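Local coordinates for protein superoxide dismutase [Ni] (Streptomyces coelicolor, PDB 1T6U) that catalyses the nickel-dependent dismutation of superoxide to hydrogen peroxide and molecular oxygen, working as a hollow homohexamer of four-helix-bundle subunits, at residues A12-E17 / H53-L58; A23-M28 / V42-R47; S60-P65 / K109-T114; N79-A84 / L101-Q106. The protein carries 1 engineered substitution. One frame throughout, in Å; residues are numbered along the deposited sequence. Where two conformers were deposited one is given.

Contact 1: residues A12-E17 / H53-L58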
loop_
_atom_site.group_PDB
_atom_site.type_symbol
_atom_site.label_atom_id
_atom_site.label_comp_id
_atom_site.label_asym_id
_atom_site.label_seq_id
_atom_site.Cartn_x
_atom_site.Cartn_y
_atom_site.Cartn_z
ATOM N N ALA A 12 -9.178 15.194 12.913
ATOM C CA ALA A 12 -10.293 14.402 12.443
ATOM C C ALA A 12 -9.896 13.186 11.642
ATOM O O ALA A 12 -10.606 12.192 11.632
ATOM C CB ALA A 12 -11.133 15.238 11.496
ATOM N N GLN A 13 -8.764 13.177 10.932
ATOM C CA GLN A 13 -8.338 11.998 10.191
ATOM C C GLN A 13 -8.092 10.848 11.160
ATOM O O GLN A 13 -8.593 9.749 10.925
ATOM C CB GLN A 13 -7.089 12.264 9.324
ATOM C CG GLN A 13 -7.249 13.381 8.304
ATOM C CD GLN A 13 -6.111 13.371 7.301
ATOM O OE1 GLN A 13 -4.984 13.863 7.559
ATOM N NE2 GLN A 13 -6.377 12.824 6.118
ATOM N N ALA A 14 -7.348 11.138 12.235
ATOM C CA ALA A 14 -7.139 10.149 13.276
ATOM C C ALA A 14 -8.445 9.795 13.974
ATOM O O ALA A 14 -8.738 8.601 14.228
ATOM C CB ALA A 14 -6.151 10.672 14.317
ATOM N N ARG A 15 -9.266 10.802 14.321
ATOM C CA ARG A 15 -10.501 10.551 15.023
ATOM C C ARG A 15 -11.456 9.614 14.277
ATOM O O ARG A 15 -12.020 8.681 14.866
ATOM C CB ARG A 15 -11.250 11.886 15.289
ATOM C CG ARG A 15 -12.476 11.655 16.191
ATOM C CD ARG A 15 -13.268 12.919 16.384
ATOM N NE ARG A 15 -13.977 13.173 15.119
ATOM C CZ ARG A 15 -13.813 14.265 14.389
ATOM N NH1 ARG A 15 -12.985 15.242 14.758
ATOM N NH2 ARG A 15 -14.536 14.309 13.274
ATOM N N ILE A 16 -11.621 9.858 12.966
ATOM C CA ILE A 16 -12.606 9.023 12.279
ATOM C C ILE A 16 -12.120 7.598 12.201
ATOM O O ILE A 16 -12.942 6.689 12.322
ATOM C CB ILE A 16 -12.871 9.647 10.885
ATOM C CG1 ILE A 16 -13.455 11.061 10.949
ATOM C CG2 ILE A 16 -13.701 8.698 10.035
ATOM C CD1 ILE A 16 -13.280 11.972 9.744
ATOM N N GLU A 17 -10.820 7.356 12.063
ATOM C CA GLU A 17 -10.339 5.954 12.045
ATOM C C GLU A 17 -10.521 5.348 13.427
ATOM O O GLU A 17 -10.927 4.186 13.499
ATOM C CB GLU A 17 -8.902 5.852 11.547
ATOM C CG GLU A 17 -8.699 6.307 10.112
ATOM C CD GLU A 17 -9.495 5.479 9.123
ATOM O OE1 GLU A 17 -9.523 5.863 7.950
ATOM O OE2 GLU A 17 -10.085 4.439 9.529
ATOM N N HIS A 53 -0.774 6.239 12.116
ATOM C CA HIS A 53 -0.083 7.124 11.157
ATOM C C HIS A 53 -0.495 8.589 11.292
ATOM O O HIS A 53 0.306 9.502 11.358
ATOM C CB HIS A 53 -0.339 6.598 9.754
ATOM C CG HIS A 53 0.204 7.514 8.703
ATOM N ND1 HIS A 53 1.513 7.561 8.333
ATOM C CD2 HIS A 53 -0.444 8.459 7.963
ATOM C CE1 HIS A 53 1.648 8.495 7.398
ATOM N NE2 HIS A 53 0.478 9.042 7.156
ATOM N N HIS A 54 -1.833 8.809 11.335
ATOM C CA HIS A 54 -2.311 10.177 11.428
ATOM C C HIS A 54 -1.799 10.859 12.706
ATOM O O HIS A 54 -1.413 12.016 12.679
ATOM C CB HIS A 54 -3.836 10.205 11.347
ATOM C CG HIS A 54 -4.383 9.748 10.052
ATOM N ND1 HIS A 54 -3.941 10.238 8.844
ATOM C CD2 HIS A 54 -5.367 8.869 9.815
ATOM C CE1 HIS A 54 -4.654 9.636 7.904
ATOM N NE2 HIS A 54 -5.528 8.785 8.454
ATOM N N VAL A 55 -1.816 10.144 13.840
ATOM C CA VAL A 55 -1.376 10.796 15.066
ATOM C C VAL A 55 0.111 11.081 14.982
ATOM O O VAL A 55 0.556 12.155 15.372
ATOM C CB VAL A 55 -1.717 9.889 16.248
ATOM C CG1 VAL A 55 -0.993 10.359 17.519
ATOM C CG2 VAL A 55 -3.225 9.856 16.481
ATOM N N SER A 56 0.885 10.122 14.457
ATOM C CA SER A 56 2.317 10.323 14.359
ATOM C C SER A 56 2.643 11.530 13.484
ATOM O O SER A 56 3.513 12.341 13.789
ATOM C CB SER A 56 2.970 9.035 13.831
ATOM O OG SER A 56 4.407 9.156 13.870
ATOM N N VAL A 57 1.949 11.681 12.342
ATOM C CA VAL A 57 2.159 12.810 11.447
ATOM C C VAL A 57 1.847 14.134 12.127
ATOM O O VAL A 57 2.569 15.121 11.971
ATOM C CB VAL A 57 1.296 12.586 10.179
ATOM C CG1 VAL A 57 1.113 13.881 9.407
ATOM C CG2 VAL A 57 1.904 11.498 9.277
ATOM N N LEU A 58 0.746 14.215 12.884
ATOM C CA LEU A 58 0.506 15.466 13.603
ATOM C C LEU A 58 1.728 15.873 14.442
ATOM O O LEU A 58 2.155 17.050 14.444
ATOM C CB LEU A 58 -0.711 15.333 14.511
ATOM C CG LEU A 58 -2.089 15.261 13.865
ATOM C CD1 LEU A 58 -3.164 14.883 14.860
ATOM C CD2 LEU A 58 -2.482 16.565 13.182
HETATM O O HOH W 1 -2.578 12.426 8.094
HETATM O O HOH W 2 -7.789 7.590 7.100
#
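The imidazole of H54 lies flat beneath Q13 where helices 12-30 and 34-62 of the four-helix bundle pack antiparallel, the axes of the two segments 8.5 Å apart. CB of Q13 stands over the centre of the ring, 3.6 Å from its centroid and almost on the ring normal, a CH-pi contact. The two side chains cross at about a right angle. CG of Q13 is anti to its own carbonyl carbon (chi1 -58°) and the chain runs on extended, which carries the amide past the ND1 and CE1 rim, its plane 33° from that of the ring. Alanine suits position 14 because the backbones come so near here: CA of A14 and CA of H54 are 5.2 Å apart, room for little more than a methyl, and A14 CB rests on V55 CG2. Two waters in the ring plane make the polar links, one joining H54 ND1 to Q13 OE1, the other H54 NE2 to E17 OE1. An alanine here in place of H54 would probably leave both waters without their ring partner and Q13 CB without the ring it rests on. E17, whose OE2 forms a salt bridge with R47 and a hydrogen bond with H1 NE2 of a second subunit, is thereby tied to the neighbourhood of a nickel site. Its OE1 accepts from the second water at 2.6 Å.

Contact 2: residues A23-M28 / V42-R47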
loop_
_atom_site.group_PDB
_atom_site.type_symbol
_atom_site.label_atom_id
_atom_site.label_comp_id
_atom_site.label_asym_id
_atom_site.label_seq_id
_atom_site.Cartn_x
_atom_site.Cartn_y
_atom_site.Cartn_z
ATOM N N ALA A 23 -16.319 1.297 16.695
ATOM C CA ALA A 23 -17.524 0.748 16.079
ATOM C C ALA A 23 -17.353 -0.732 15.742
ATOM O O ALA A 23 -18.272 -1.533 15.974
ATOM C CB ALA A 23 -17.927 1.517 14.838
ATOM N N VAL A 24 -16.222 -1.106 15.203
ATOM C CA VAL A 24 -15.915 -2.506 14.930
ATOM C C VAL A 24 -15.936 -3.326 16.203
ATOM O O VAL A 24 -16.538 -4.409 16.242
ATOM C CB VAL A 24 -14.586 -2.634 14.168
ATOM C CG1 VAL A 24 -14.181 -4.097 14.037
ATOM C CG2 VAL A 24 -14.715 -2.032 12.777
ATOM N N GLN A 25 -15.320 -2.831 17.263
ATOM C CA GLN A 25 -15.349 -3.525 18.545
ATOM C C GLN A 25 -16.795 -3.721 19.017
ATOM O O GLN A 25 -17.132 -4.832 19.439
ATOM C CB GLN A 25 -14.511 -2.783 19.592
ATOM C CG GLN A 25 -13.038 -2.735 19.245
ATOM C CD GLN A 25 -12.214 -1.819 20.122
ATOM O OE1 GLN A 25 -12.645 -0.709 20.463
ATOM N NE2 GLN A 25 -10.993 -2.264 20.439
ATOM N N GLU A 26 -17.644 -2.690 18.939
ATOM C CA GLU A 26 -19.046 -2.867 19.347
ATOM C C GLU A 26 -19.732 -3.962 18.540
ATOM O O GLU A 26 -20.479 -4.838 19.023
ATOM C CB GLU A 26 -19.766 -1.529 19.229
ATOM C CG GLU A 26 -19.279 -0.445 20.151
ATOM C CD GLU A 26 -19.667 0.972 19.814
ATOM O OE1 GLU A 26 -19.625 1.858 20.696
ATOM O OE2 GLU A 26 -20.020 1.291 18.664
ATOM N N LYS A 27 -19.497 -3.945 17.230
ATOM C CA LYS A 27 -20.140 -4.946 16.384
ATOM C C LYS A 27 -19.660 -6.357 16.656
ATOM O O LYS A 27 -20.398 -7.317 16.504
ATOM C CB LYS A 27 -19.879 -4.593 14.906
ATOM C CG LYS A 27 -20.648 -3.329 14.520
ATOM C CD LYS A 27 -20.472 -2.883 13.117
ATOM C CE LYS A 27 -21.425 -1.787 12.700
ATOM N NZ LYS A 27 -22.859 -1.972 13.017
ATOM N N MET A 28 -18.422 -6.508 17.052
ATOM C CA MET A 28 -17.906 -7.825 17.403
ATOM C C MET A 28 -18.692 -8.404 18.549
ATOM O O MET A 28 -18.821 -9.585 18.664
ATOM C CB MET A 28 -16.399 -7.781 17.740
ATOM C CG MET A 28 -15.556 -7.396 16.523
ATOM S SD MET A 28 -13.773 -7.388 16.799
ATOM C CE MET A 28 -13.420 -9.140 16.635
ATOM N N VAL A 42 -9.405 -8.253 11.067
ATOM C CA VAL A 42 -8.622 -7.740 9.955
ATOM C C VAL A 42 -8.806 -6.229 9.785
ATOM O O VAL A 42 -7.856 -5.456 9.716
ATOM C CB VAL A 42 -9.012 -8.453 8.640
ATOM C CG1 VAL A 42 -8.363 -7.751 7.452
ATOM C CG2 VAL A 42 -8.646 -9.919 8.692
ATOM N N ILE A 43 -10.073 -5.799 9.756
ATOM C CA ILE A 43 -10.355 -4.384 9.492
ATOM C C ILE A 43 -9.940 -3.502 10.647
ATOM O O ILE A 43 -9.375 -2.406 10.453
ATOM C CB ILE A 43 -11.861 -4.288 9.138
ATOM C CG1 ILE A 43 -12.079 -4.877 7.731
ATOM C CG2 ILE A 43 -12.420 -2.908 9.273
ATOM C CD1 ILE A 43 -13.509 -5.080 7.326
ATOM N N LYS A 44 -10.242 -3.946 11.856
ATOM C CA LYS A 44 -9.851 -3.205 13.048
ATOM C C LYS A 44 -8.356 -2.957 13.009
ATOM O O LYS A 44 -7.858 -1.859 13.314
ATOM C CB LYS A 44 -10.248 -3.991 14.311
ATOM C CG LYS A 44 -9.784 -3.325 15.607
ATOM C CD LYS A 44 -10.553 -3.803 16.834
ATOM C CE LYS A 44 -10.452 -5.281 17.121
ATOM N NZ LYS A 44 -9.077 -5.595 17.565
ATOM N N GLU A 45 -7.610 -3.986 12.628
ATOM C CA GLU A 45 -6.151 -3.827 12.610
ATOM C C GLU A 45 -5.716 -2.759 11.626
ATOM O O GLU A 45 -4.842 -1.922 11.913
ATOM C CB GLU A 45 -5.493 -5.178 12.293
ATOM C CG GLU A 45 -4.043 -5.348 12.696
ATOM C CD GLU A 45 -3.843 -5.607 14.174
ATOM O OE1 GLU A 45 -4.810 -5.862 14.908
ATOM O OE2 GLU A 45 -2.677 -5.568 14.627
ATOM N N GLN A 46 -6.343 -2.746 10.460
ATOM C CA GLN A 46 -6.033 -1.761 9.422
ATOM C C GLN A 46 -6.403 -0.352 9.829
ATOM O O GLN A 46 -5.617 0.577 9.627
ATOM C CB GLN A 46 -6.785 -2.143 8.137
ATOM C CG GLN A 46 -6.319 -3.410 7.464
ATOM C CD GLN A 46 -7.211 -3.986 6.400
ATOM O OE1 GLN A 46 -8.408 -3.720 6.311
ATOM N NE2 GLN A 46 -6.740 -4.871 5.535
ATOM N N ARG A 47 -7.608 -0.168 10.372
ATOM C CA ARG A 47 -8.007 1.205 10.680
ATOM C C ARG A 47 -7.187 1.767 11.832
ATOM O O ARG A 47 -6.833 2.941 11.819
ATOM C CB ARG A 47 -9.513 1.278 10.945
ATOM C CG ARG A 47 -10.422 0.644 9.944
ATOM C CD ARG A 47 -10.025 0.708 8.488
ATOM N NE ARG A 47 -10.040 2.038 7.906
ATOM C CZ ARG A 47 -10.012 2.295 6.604
ATOM N NH1 ARG A 47 -9.970 1.328 5.695
ATOM N NH2 ARG A 47 -10.033 3.554 6.166
#
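Helices 12-30 and 34-62 run antiparallel here at 164°, the axes of the two segments 10.1 Å apart, and V24 and K44 are the residues whose CA atoms face each other most closely. A spacing of this size leaves room for long side chains, and K44 fills it. Its CG is anti to the backbone N (chi1 176°). CB, CD and CE of K44 each meet a different residue; the bend at chi3 turns CE, and that at chi4 turns NZ. K44 CB meets V24 CG1 at 3.9 Å. Further out, CD of K44 lies against CG of Q25 at 3.6 Å, the two chains crossing at about a right angle. K44 CE comes to the sulphur of M28, 3.9 Å from SD, again crosswise; the flexible, polarisable thioether suits a place against a methylene. V24 turns its other branch to I43, CG2 to CG2 at 4.3 Å, and the beta-branch of V24 lets one valine serve two neighbours. No hydrogen bond passes between 23-28 and 42-47. The polar ends go elsewhere: K44 NZ is hydrogen-bonded to S91 O and to NE2 of H35 in a fourth subunit, while Q25 NE2 is hydrogen-bonded to T96 OG1 and S91 O. Lysine and glutamine therefore act here as greasy stems with polar tips. The stems pack the interior between the two helices, while the buried ammonium and amide are met by S91 in the turn after helix 74-89, by T96 at the start of helix 94-115 and by the neighbouring subunit's H35, which likely offsets much of the cost of burying them.

Contact 3: residues S60-P65 / K109-T114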
loop_
_atom_site.group_PDB
_atom_site.type_symbol
_atom_site.label_atom_id
_atom_site.label_comp_id
_atom_site.label_asym_id
_atom_site.label_seq_id
_atom_site.Cartn_x
_atom_site.Cartn_y
_atom_site.Cartn_z
ATOM N N SER A 60 4.963 14.715 14.360
ATOM C CA SER A 60 6.251 15.004 13.728
ATOM C C SER A 60 6.199 16.177 12.770
ATOM O O SER A 60 7.154 16.919 12.569
ATOM C CB SER A 60 6.796 13.805 12.942
ATOM O OG SER A 60 5.890 13.408 11.900
ATOM N N ASP A 61 5.063 16.357 12.096
ATOM C CA ASP A 61 5.031 17.294 10.972
ATOM C C ASP A 61 4.280 18.577 11.287
ATOM O O ASP A 61 4.738 19.617 10.848
ATOM C CB ASP A 61 4.397 16.586 9.770
ATOM C CG ASP A 61 5.183 15.425 9.191
ATOM O OD1 ASP A 61 6.183 14.968 9.756
ATOM O OD2 ASP A 61 4.762 14.930 8.111
ATOM N N TYR A 62 3.181 18.509 12.008
ATOM C CA TYR A 62 2.453 19.738 12.372
ATOM C C TYR A 62 3.072 20.413 13.568
ATOM O O TYR A 62 3.426 21.620 13.560
ATOM C CB TYR A 62 0.946 19.448 12.622
ATOM C CG TYR A 62 0.343 20.748 13.145
ATOM C CD1 TYR A 62 -0.003 21.777 12.291
ATOM C CD2 TYR A 62 0.116 20.935 14.491
ATOM C CE1 TYR A 62 -0.549 22.966 12.744
ATOM C CE2 TYR A 62 -0.416 22.134 14.967
ATOM C CZ TYR A 62 -0.759 23.152 14.092
ATOM O OH TYR A 62 -1.297 24.343 14.522
ATOM N N PHE A 63 3.238 19.699 14.677
ATOM C CA PHE A 63 3.719 20.328 15.920
ATOM C C PHE A 63 5.202 20.654 15.822
ATOM O O PHE A 63 5.992 19.909 15.234
ATOM C CB PHE A 63 3.399 19.419 17.108
ATOM C CG PHE A 63 1.913 19.391 17.496
ATOM C CD1 PHE A 63 1.145 18.228 17.424
ATOM C CD2 PHE A 63 1.294 20.555 17.947
ATOM C CE1 PHE A 63 -0.188 18.167 17.800
ATOM C CE2 PHE A 63 -0.016 20.501 18.326
ATOM C CZ PHE A 63 -0.741 19.336 18.252
ATOM N N LYS A 64 5.539 21.804 16.403
ATOM C CA LYS A 64 6.884 22.360 16.316
ATOM C C LYS A 64 7.389 22.772 17.696
ATOM O O LYS A 64 6.664 22.782 18.673
ATOM C CB LYS A 64 6.961 23.591 15.458
ATOM C CG LYS A 64 6.261 23.539 14.137
ATOM C CD LYS A 64 7.143 23.155 12.983
ATOM C CE LYS A 64 6.334 22.706 11.768
ATOM N NZ LYS A 64 6.872 23.239 10.486
ATOM N N PRO A 65 8.675 23.090 17.765
ATOM C CA PRO A 65 9.299 23.386 19.072
ATOM C C PRO A 65 8.551 24.291 20.033
ATOM O O PRO A 65 8.420 24.077 21.255
ATOM C CB PRO A 65 10.610 24.028 18.563
ATOM C CG PRO A 65 10.936 23.073 17.430
ATOM C CD PRO A 65 9.633 23.151 16.649
ATOM N N LYS A 109 -7.662 19.086 21.250
ATOM C CA LYS A 109 -7.848 20.320 22.012
ATOM C C LYS A 109 -6.608 21.217 21.875
ATOM O O LYS A 109 -6.675 22.422 21.633
ATOM C CB LYS A 109 -8.151 19.996 23.464
ATOM C CG LYS A 109 -8.334 21.246 24.347
ATOM C CD LYS A 109 -8.522 20.874 25.833
ATOM C CE LYS A 109 -8.618 22.081 26.753
ATOM N NZ LYS A 109 -8.688 21.755 28.231
ATOM N N ILE A 110 -5.426 20.639 22.016
ATOM C CA ILE A 110 -4.138 21.360 21.852
ATOM C C ILE A 110 -3.963 21.865 20.424
ATOM O O ILE A 110 -3.664 23.034 20.165
ATOM C CB ILE A 110 -2.999 20.450 22.334
ATOM C CG1 ILE A 110 -3.110 20.166 23.855
ATOM C CG2 ILE A 110 -1.630 20.967 21.974
ATOM C CD1 ILE A 110 -2.073 19.200 24.369
ATOM N N PHE A 111 -4.196 20.951 19.450
ATOM C CA PHE A 111 -4.147 21.331 18.043
ATOM C C PHE A 111 -4.902 22.636 17.788
ATOM O O PHE A 111 -4.392 23.623 17.245
ATOM C CB PHE A 111 -4.654 20.172 17.190
ATOM C CG PHE A 111 -4.658 20.512 15.706
ATOM C CD1 PHE A 111 -3.538 20.328 14.931
ATOM C CD2 PHE A 111 -5.776 21.061 15.078
ATOM C CE1 PHE A 111 -3.545 20.657 13.576
ATOM C CE2 PHE A 111 -5.799 21.356 13.727
ATOM C CZ PHE A 111 -4.660 21.180 12.962
ATOM N N TRP A 112 -6.184 22.654 18.159
ATOM C CA TRP A 112 -7.003 23.855 17.831
ATOM C C TRP A 112 -6.538 25.042 18.644
ATOM O O TRP A 112 -6.621 26.149 18.116
ATOM C CB TRP A 112 -8.509 23.560 17.930
ATOM C CG TRP A 112 -8.897 22.639 16.796
ATOM C CD1 TRP A 112 -9.234 21.294 16.882
ATOM C CD2 TRP A 112 -8.965 23.008 15.428
ATOM N NE1 TRP A 112 -9.501 20.835 15.631
ATOM C CE2 TRP A 112 -9.352 21.852 14.723
ATOM C CE3 TRP A 112 -8.744 24.189 14.718
ATOM C CZ2 TRP A 112 -9.524 21.843 13.332
ATOM C CZ3 TRP A 112 -8.917 24.171 13.358
ATOM C CH2 TRP A 112 -9.304 23.013 12.673
ATOM N N GLU A 113 -6.042 24.880 19.850
ATOM C CA GLU A 113 -5.456 26.065 20.536
ATOM C C GLU A 113 -4.307 26.654 19.726
ATOM O O GLU A 113 -4.138 27.852 19.516
ATOM C CB GLU A 113 -4.970 25.685 21.935
ATOM C CG GLU A 113 -6.122 25.438 22.871
ATOM C CD GLU A 113 -5.769 25.040 24.292
ATOM O OE1 GLU A 113 -4.578 25.012 24.651
ATOM O OE2 GLU A 113 -6.702 24.766 25.083
ATOM N N THR A 114 -3.455 25.742 19.197
ATOM C CA THR A 114 -2.329 26.236 18.394
ATOM C C THR A 114 -2.742 26.855 17.047
ATOM O O THR A 114 -1.917 27.553 16.453
ATOM C CB THR A 114 -1.257 25.155 18.138
ATOM O OG1 THR A 114 -1.792 24.170 17.242
ATOM C CG2 THR A 114 -0.857 24.446 19.409
#
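Y62 lays its ring against F111, with CE1 of F111 3.6 Å above the tyrosine plane and over its centre. The planes are inclined at 49° and the centroids lie 4.6 Å apart, an oblique aromatic pair. At the rim, Y62 OH donates to T114 OG1 over 2.8 Å, and the threonine oxygen lies in the ring plane. OG1 can accept because its own proton is spent on the carbonyl O of F111, one turn back; chi1 of 70° sets OG1 between the backbone N and the carbonyl carbon, facing that oxygen. F63 brings its CZ to CA and CB of F111, and its CE2 to I110 CG2 at 4.0 Å. Here helix 34-62 ends in a wider pi-type turn, F63 being the first residue to leave helical torsions, and aromatic groups close this end of the four-helix bundle against helix 94-115. A phenylalanine in place of Y62 would probably leave T114 OG1 without its donor. Farther out, Y9 meets the Y62 ring edge-to-face, P11 packs on F111, and L74 and F68 lie against F63. K83 of a third subunit binds the carbonyl O atoms of S60 and F63.

Contact 4: residues N79-A84 / L101-Q106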
loop_
_atom_site.group_PDB
_atom_site.type_symbol
_atom_site.label_atom_id
_atom_site.label_comp_id
_atom_site.label_asym_id
_atom_site.label_seq_id
_atom_site.Cartn_x
_atom_site.Cartn_y
_atom_site.Cartn_z
ATOM N N ASN A 79 2.722 9.765 22.630
ATOM C CA ASN A 79 3.203 8.390 22.855
ATOM C C ASN A 79 2.118 7.517 23.478
ATOM O O ASN A 79 1.920 6.400 23.019
ATOM C CB ASN A 79 4.466 8.330 23.706
ATOM C CG ASN A 79 5.211 7.013 23.568
ATOM O OD1 ASN A 79 5.009 6.090 24.387
ATOM N ND2 ASN A 79 6.067 6.937 22.563
ATOM N N ASP A 80 1.433 8.045 24.492
ATOM C CA ASP A 80 0.324 7.340 25.129
ATOM C C ASP A 80 -0.858 7.081 24.174
ATOM O O ASP A 80 -1.508 6.037 24.269
ATOM C CB ASP A 80 -0.187 8.146 26.324
ATOM C CG ASP A 80 0.796 8.196 27.470
ATOM O OD1 ASP A 80 1.802 7.467 27.422
ATOM O OD2 ASP A 80 0.613 8.948 28.440
ATOM N N THR A 81 -1.094 8.033 23.294
ATOM C CA THR A 81 -2.145 7.828 22.303
ATOM C C THR A 81 -1.812 6.662 21.398
ATOM O O THR A 81 -2.654 5.810 21.092
ATOM C CB THR A 81 -2.290 9.098 21.455
ATOM O OG1 THR A 81 -2.600 10.236 22.294
ATOM C CG2 THR A 81 -3.435 8.991 20.463
ATOM N N LEU A 82 -0.572 6.608 20.928
ATOM C CA LEU A 82 -0.163 5.538 20.025
ATOM C C LEU A 82 -0.229 4.202 20.733
ATOM O O LEU A 82 -0.697 3.238 20.147
ATOM C CB LEU A 82 1.232 5.811 19.453
ATOM C CG LEU A 82 1.272 7.031 18.526
ATOM C CD1 LEU A 82 2.695 7.356 18.090
ATOM C CD2 LEU A 82 0.432 6.886 17.262
ATOM N N LYS A 83 0.202 4.181 21.991
ATOM C CA LYS A 83 0.091 2.970 22.786
ATOM C C LYS A 83 -1.362 2.559 22.992
ATOM O O LYS A 83 -1.688 1.341 23.053
ATOM C CB LYS A 83 0.861 3.168 24.112
ATOM C CG LYS A 83 2.372 3.082 23.925
ATOM C CD LYS A 83 3.101 3.389 25.240
ATOM C CE LYS A 83 4.530 2.883 25.204
ATOM N NZ LYS A 83 5.324 3.453 24.080
ATOM N N ALA A 84 -2.263 3.519 23.139
ATOM C CA ALA A 84 -3.665 3.201 23.308
ATOM C C ALA A 84 -4.249 2.579 22.040
ATOM O O ALA A 84 -5.131 1.706 22.104
ATOM C CB ALA A 84 -4.494 4.394 23.713
ATOM N N LEU A 101 -9.849 7.273 21.602
ATOM C CA LEU A 101 -10.578 8.507 21.262
ATOM C C LEU A 101 -10.392 9.605 22.275
ATOM O O LEU A 101 -10.276 10.800 21.921
ATOM C CB LEU A 101 -12.085 8.199 21.106
ATOM C CG LEU A 101 -12.426 7.498 19.767
ATOM C CD1 LEU A 101 -13.793 6.842 19.873
ATOM C CD2 LEU A 101 -12.340 8.456 18.583
ATOM N N ASP A 102 -10.344 9.218 23.554
ATOM C CA ASP A 102 -10.184 10.277 24.560
ATOM C C ASP A 102 -8.798 10.879 24.489
ATOM O O ASP A 102 -8.687 12.088 24.675
ATOM C CB ASP A 102 -10.424 9.679 25.920
ATOM C CG ASP A 102 -11.827 9.202 26.219
ATOM O OD1 ASP A 102 -11.988 8.413 27.183
ATOM O OD2 ASP A 102 -12.763 9.610 25.530
ATOM N N TYR A 103 -7.788 10.049 24.213
ATOM C CA TYR A 103 -6.459 10.608 23.988
ATOM C C TYR A 103 -6.428 11.463 22.727
ATOM O O TYR A 103 -5.863 12.580 22.737
ATOM C CB TYR A 103 -5.408 9.527 23.855
ATOM C CG TYR A 103 -4.905 8.935 25.134
ATOM C CD1 TYR A 103 -4.984 7.574 25.377
ATOM C CD2 TYR A 103 -4.310 9.757 26.091
ATOM C CE1 TYR A 103 -4.515 7.010 26.538
ATOM C CE2 TYR A 103 -3.854 9.172 27.258
ATOM C CZ TYR A 103 -3.955 7.812 27.493
ATOM O OH TYR A 103 -3.453 7.320 28.701
ATOM N N ILE A 104 -7.007 11.021 21.631
ATOM C CA ILE A 104 -7.055 11.878 20.445
ATOM C C ILE A 104 -7.738 13.201 20.744
ATOM O O ILE A 104 -7.358 14.256 20.223
ATOM C CB ILE A 104 -7.736 11.135 19.270
ATOM C CG1 ILE A 104 -6.871 9.970 18.790
ATOM C CG2 ILE A 104 -8.081 12.089 18.142
ATOM C CD1 ILE A 104 -7.574 8.916 17.951
ATOM N N ALA A 105 -8.784 13.155 21.587
ATOM C CA ALA A 105 -9.501 14.379 21.957
ATOM C C ALA A 105 -8.638 15.387 22.693
ATOM O O ALA A 105 -8.756 16.610 22.500
ATOM C CB ALA A 105 -10.747 14.021 22.782
ATOM N N GLN A 106 -7.731 14.903 23.533
ATOM C CA GLN A 106 -6.738 15.780 24.157
ATOM C C GLN A 106 -5.780 16.376 23.117
ATOM O O GLN A 106 -5.494 17.563 23.224
ATOM C CB GLN A 106 -5.976 15.041 25.252
ATOM C CG GLN A 106 -6.826 14.459 26.350
ATOM C CD GLN A 106 -6.039 13.767 27.450
ATOM O OE1 GLN A 106 -4.957 14.244 27.822
ATOM N NE2 GLN A 106 -6.501 12.665 28.018
#
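Y103 spreads its ring over the backbone of D80, whose carbonyl carbon lies 4.3 Å above the ring centre. CB of D80 covers the same ring as a CH-pi contact, 4.2 Å from the centroid and 26° off the normal, and meets the CE2 and CZ side. CB of A84, one helical turn on, touches the CD1 and CE1 side of the ring obliquely, 3.6 Å from CD1. CG of Y103 is anti to its carbonyl carbon (chi1 -80°), which directs CG toward helix 74-89. Alanine at 84 leaves space for the ring, and the backbones are close, with the CA atoms of T81 and Y103 5.4 Å apart. T81 slides past Y103 in the opposite direction, its OG1 3.3 Å from Y103 CB. That hydroxyl is hydrogen-bonded to L77 O within its own helix, which lets a polar atom lie in an apolar setting, while the T81 methyl CG2 meets I104 CG1 at 3.9 Å. The carboxylate of D80 binds Q76. The helices 74-89 and 94-115 are antiparallel at 156°; inward of them T81 reaches V55 of helix 34-62 and I104 reaches A18 of helix 12-30, so this pair forms one flank of the bundle.

Overall arrangement
All four contacts are largely buried, but they lie at different depths: the centres of contacts 1 and 4 sit about 5 and 6 Å from the chain centre, those of contacts 2 and 3 about 14 and 15 Å out on opposite sides of it. Contacts 1 and 2 join the same pair, helices 12-30 and 34-62, and E17 to R47 is a salt bridge between them. Contacts 3 and 4 share helix 94-115. Contacts 1 and 4 each set a ring on the neighbouring helix, and touch where R15 and A14 meet L101 and I104, and V55 meets L82 and T81. Contact 1 links its polar groups through two waters, contact 3 by a direct hydrogen bond among aromatic rings; contact 2 relies on aliphatic stems.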